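Local coordinates for acyl-CoA hydrolase (Bacillus halodurans, PDB 1VPM), which binds coenzyme A and, as a hotdog-fold member of the acyl-CoA hydrolase family, probably hydrolyses long-chain fatty acyl-CoA thioesters, at residues R21-Q26 and E87-V92. Numbering follows the deposited sequence.
Sequences RSRTIQ and ELEGFV
Arg23 and Glu89 both send CG anti to the backbone N (chi1 -176° in the arginine), but only the arginine then bends, at chi3, and this turns NH1 toward the end of the extended glutamate. In the conformer described here, one of two modelled for Arg23, the salt bridge is long, skewed and perhaps not permanent: Arg23 NH1 lies 3.3 Å from Glu89 OE2, above the carboxylate plane, with the two flat groups turned 75° apart. The aliphatic part of this conformer sits closer, Arg23 CD being 3.1 Å from the same OE2. Each charge has another partner, Arg23 NH2 pairing with Glu20 and Glu89 OE1 with Arg105. On the same face of the sheet, Ile25 CG1 rests against Glu89 CG at 4.1 Å. Ser22 places OG between its own backbone N and carbonyl carbon, where it takes a nearly straight bond from Val92 N (3.0 Å, 171°) and can itself donate to Val19 O. From there toward Gln26 the backbones run antiparallel: Thr24 and Gly90 bond to each other in both directions, as do Gln26 and Leu88. Thr24 OG1 reaches back to Ser22 O (2.8 Å), linking the strand's first residue to the chain just before it. This pairing joins strand 24-29, outermost within the chain, to strand 85-95 of the hotdog sheet. Gln26 touches Glu52 and Leu88 touches Tyr49 and Ile53 of helix 43-62; strand 99-109 continues the sheet beyond 87-92, while Ile25 O and Gln26 OE1 bond to OG1 and N, respectively, of Thr27 of the second subunit.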
ATOM      1  N   ARG A  21     -22.559  21.072   6.216  1.00 28.61           N
ATOM      2  CA  ARG A  21     -22.909  19.822   5.496  1.00 29.37           C
ATOM      3  C   ARG A  21     -21.659  19.161   4.914  1.00 28.12           C
ATOM      4  O   ARG A  21     -21.592  17.971   4.820  1.00 30.48           O
ATOM      5  CB  ARG A  21     -23.942  20.090   4.354  1.00 28.47           C
ATOM      6  CG  ARG A  21     -24.235  18.938   3.298  1.00 33.51           C
ATOM      7  CD  ARG A  21     -24.847  19.433   1.864  1.00 31.58           C
ATOM      8  NE  ARG A  21     -25.463  18.334   1.099  1.00 28.29           N
ATOM      9  CZ  ARG A  21     -26.646  17.813   1.372  1.00 36.81           C
ATOM     10  NH1 ARG A  21     -27.362  18.268   2.393  1.00 38.57           N
ATOM     11  NH2 ARG A  21     -27.125  16.816   0.649  1.00 29.17           N
ATOM     12  N   SER A  22     -20.712  19.977   4.464  1.00 26.64           N
ATOM     13  CA  SER A  22     -19.543  19.511   3.713  1.00 26.92           C
ATOM     14  C   SER A  22     -18.384  19.159   4.667  1.00 27.48           C
ATOM     15  O   SER A  22     -17.446  18.437   4.282  1.00 25.38           O
ATOM     16  CB  SER A  22     -19.091  20.641   2.741  1.00 21.98           C
ATOM     17  OG  SER A  22     -18.400  21.755   3.411  1.00 25.95           O
ATOM     18  N   ARG A  23     -18.435  19.669   5.905  1.00 23.61           N
ATOM     19  CA  ARG A  23     -17.221  19.694   6.737  1.00 24.52           C
ATOM     20  C   ARG A  23     -16.791  18.279   7.076  1.00 27.71           C
ATOM     21  O   ARG A  23     -17.607  17.444   7.444  1.00 25.87           O
ATOM     22  CB  ARG A  23     -17.426  20.570   7.966  1.00 26.50           C
ATOM     23  CG  ARG A  23     -16.138  20.685   8.807  0.65 32.64           C
ATOM     24  CD  ARG A  23     -16.252  21.780   9.854  0.65 31.51           C
ATOM     25  NE  ARG A  23     -17.210  21.359  10.861  0.65 28.74           N
ATOM     26  CZ  ARG A  23     -16.946  20.534  11.869  0.65 37.70           C
ATOM     27  NH1 ARG A  23     -15.727  20.028  12.042  0.65 39.94           N
ATOM     28  NH2 ARG A  23     -17.920  20.212  12.717  0.65 37.03           N
ATOM     29  N   THR A  24     -15.499  17.991   6.908  1.00 25.02           N
ATOM     30  CA  THR A  24     -14.982  16.674   7.061  1.00 23.55           C
ATOM     31  C   THR A  24     -13.670  16.714   7.813  1.00 25.51           C
ATOM     32  O   THR A  24     -12.866  17.595   7.654  1.00 26.15           O
ATOM     33  CB  THR A  24     -14.749  15.975   5.711  1.00 23.38           C
ATOM     34  OG1 THR A  24     -15.933  16.112   4.904  1.00 26.84           O
ATOM     35  CG2 THR A  24     -14.333  14.502   5.826  1.00 30.94           C
ATOM     36  N   ILE A  25     -13.535  15.743   8.690  1.00 25.94           N
ATOM     37  CA  ILE A  25     -12.311  15.548   9.486  1.00 28.88           C
ATOM     38  C   ILE A  25     -11.657  14.205   9.206  1.00 27.07           C
ATOM     39  O   ILE A  25     -12.317  13.133   9.065  1.00 26.77           O
ATOM     40  CB  ILE A  25     -12.599  15.707  10.978  1.00 28.41           C
ATOM     41  CG1 ILE A  25     -12.894  17.202  11.271  1.00 32.74           C
ATOM     42  CG2 ILE A  25     -11.390  15.154  11.837  1.00 28.12           C
ATOM     43  CD1 ILE A  25     -13.645  17.368  12.495  1.00 42.19           C
ATOM     44  N   GLN A  26     -10.329  14.225   9.123  1.00 26.40           N
ATOM     45  CA  GLN A  26      -9.550  12.983   9.028  1.00 28.53           C
ATOM     46  C   GLN A  26      -8.403  13.039  10.029  1.00 27.54           C
ATOM     47  O   GLN A  26      -7.898  14.109  10.363  1.00 27.84           O
ATOM     48  CB  GLN A  26      -9.025  12.810   7.599  1.00 33.91           C
ATOM     49  CG  GLN A  26      -8.110  11.667   7.333  1.00 40.66           C
ATOM     50  CD  GLN A  26      -8.690  10.243   7.529  1.00 48.17           C
ATOM     51  OE1 GLN A  26      -9.394   9.939   8.497  1.00 33.28           O
ATOM     52  NE2 GLN A  26      -8.279   9.329   6.636  1.00 51.46           N
ATOM     53  N   GLU A  87      -3.899  15.683  11.744  1.00 23.41           N
ATOM     54  CA  GLU A  87      -5.313  16.008  11.828  1.00 22.14           C
ATOM     55  C   GLU A  87      -5.633  16.977  10.662  1.00 23.87           C
ATOM     56  O   GLU A  87      -5.040  18.012  10.593  1.00 28.04           O
ATOM     57  CB  GLU A  87      -5.592  16.724  13.134  1.00 25.80           C
ATOM     58  CG  GLU A  87      -5.052  15.989  14.381  1.00 41.54           C
ATOM     59  CD  GLU A  87      -5.187  16.822  15.698  1.00 43.41           C
ATOM     60  OE1 GLU A  87      -5.406  18.083  15.625  1.00 48.06           O
ATOM     61  OE2 GLU A  87      -5.072  16.184  16.782  1.00 59.30           O
ATOM     62  N   LEU A  88      -6.619  16.623   9.873  1.00 22.91           N
ATOM     63  CA  LEU A  88      -7.028  17.434   8.762  1.00 19.68           C
ATOM     64  C   LEU A  88      -8.506  17.801   8.892  1.00 22.91           C
ATOM     65  O   LEU A  88      -9.316  16.944   9.351  1.00 27.89           O
ATOM     66  CB  LEU A  88      -6.810  16.681   7.441  1.00 22.61           C
ATOM     67  CG  LEU A  88      -5.363  16.278   7.046  1.00 20.05           C
ATOM     68  CD1 LEU A  88      -5.146  14.799   7.391  1.00 25.85           C
ATOM     69  CD2 LEU A  88      -5.149  16.510   5.589  1.00 25.67           C
ATOM     70  N   GLU A  89      -8.823  19.016   8.433  1.00 25.59           N
ATOM     71  CA  GLU A  89     -10.213  19.471   8.392  1.00 23.99           C
ATOM     72  C   GLU A  89     -10.444  20.257   7.129  1.00 24.76           C
ATOM     73  O   GLU A  89      -9.657  21.128   6.820  1.00 23.04           O
ATOM     74  CB  GLU A  89     -10.525  20.344   9.613  1.00 24.11           C
ATOM     75  CG  GLU A  89     -11.972  20.824   9.664  1.00 29.43           C
ATOM     76  CD  GLU A  89     -12.253  21.796  10.792  1.00 34.49           C
ATOM     77  OE1 GLU A  89     -11.339  22.253  11.507  1.00 32.63           O
ATOM     78  OE2 GLU A  89     -13.432  22.100  10.989  1.00 42.83           O
ATOM     79  N   GLY A  90     -11.516  19.951   6.441  1.00 22.97           N
ATOM     80  CA  GLY A  90     -11.854  20.591   5.200  1.00 23.36           C
ATOM     81  C   GLY A  90     -13.306  21.057   5.211  1.00 22.24           C
ATOM     82  O   GLY A  90     -14.157  20.415   5.863  1.00 23.76           O
ATOM     83  N   PHE A  91     -13.554  22.149   4.524  1.00 24.20           N
ATOM     84  CA  PHE A  91     -14.920  22.567   4.204  1.00 24.91           C
ATOM     85  C   PHE A  91     -14.982  23.458   2.994  1.00 22.63           C
ATOM     86  O   PHE A  91     -14.016  24.131   2.642  1.00 20.66           O
ATOM     87  CB  PHE A  91     -15.588  23.222   5.414  1.00 21.99           C
ATOM     88  CG  PHE A  91     -14.780  24.272   6.082  1.00 22.98           C
ATOM     89  CD1 PHE A  91     -13.922  23.956   7.130  1.00 27.54           C
ATOM     90  CD2 PHE A  91     -14.945  25.596   5.741  1.00 26.29           C
ATOM     91  CE1 PHE A  91     -13.230  24.949   7.787  1.00 29.31           C
ATOM     92  CE2 PHE A  91     -14.257  26.588   6.404  1.00 30.68           C
ATOM     93  CZ  PHE A  91     -13.413  26.254   7.443  1.00 28.81           C
ATOM     94  N   VAL A  92     -16.140  23.416   2.340  1.00 20.48           N
ATOM     95  CA  VAL A  92     -16.416  24.255   1.185  1.00 21.12           C
ATOM     96  C   VAL A  92     -16.615  25.661   1.710  1.00 21.99           C
ATOM     97  O   VAL A  92     -17.428  25.887   2.607  1.00 22.85           O
ATOM     98  CB  VAL A  92     -17.672  23.756   0.406  1.00 19.51           C
ATOM     99  CG1 VAL A  92     -18.032  24.723  -0.681  1.00 20.77           C
ATOM    100  CG2 VAL A  92     -17.425  22.424  -0.176  1.00 21.58           C
TER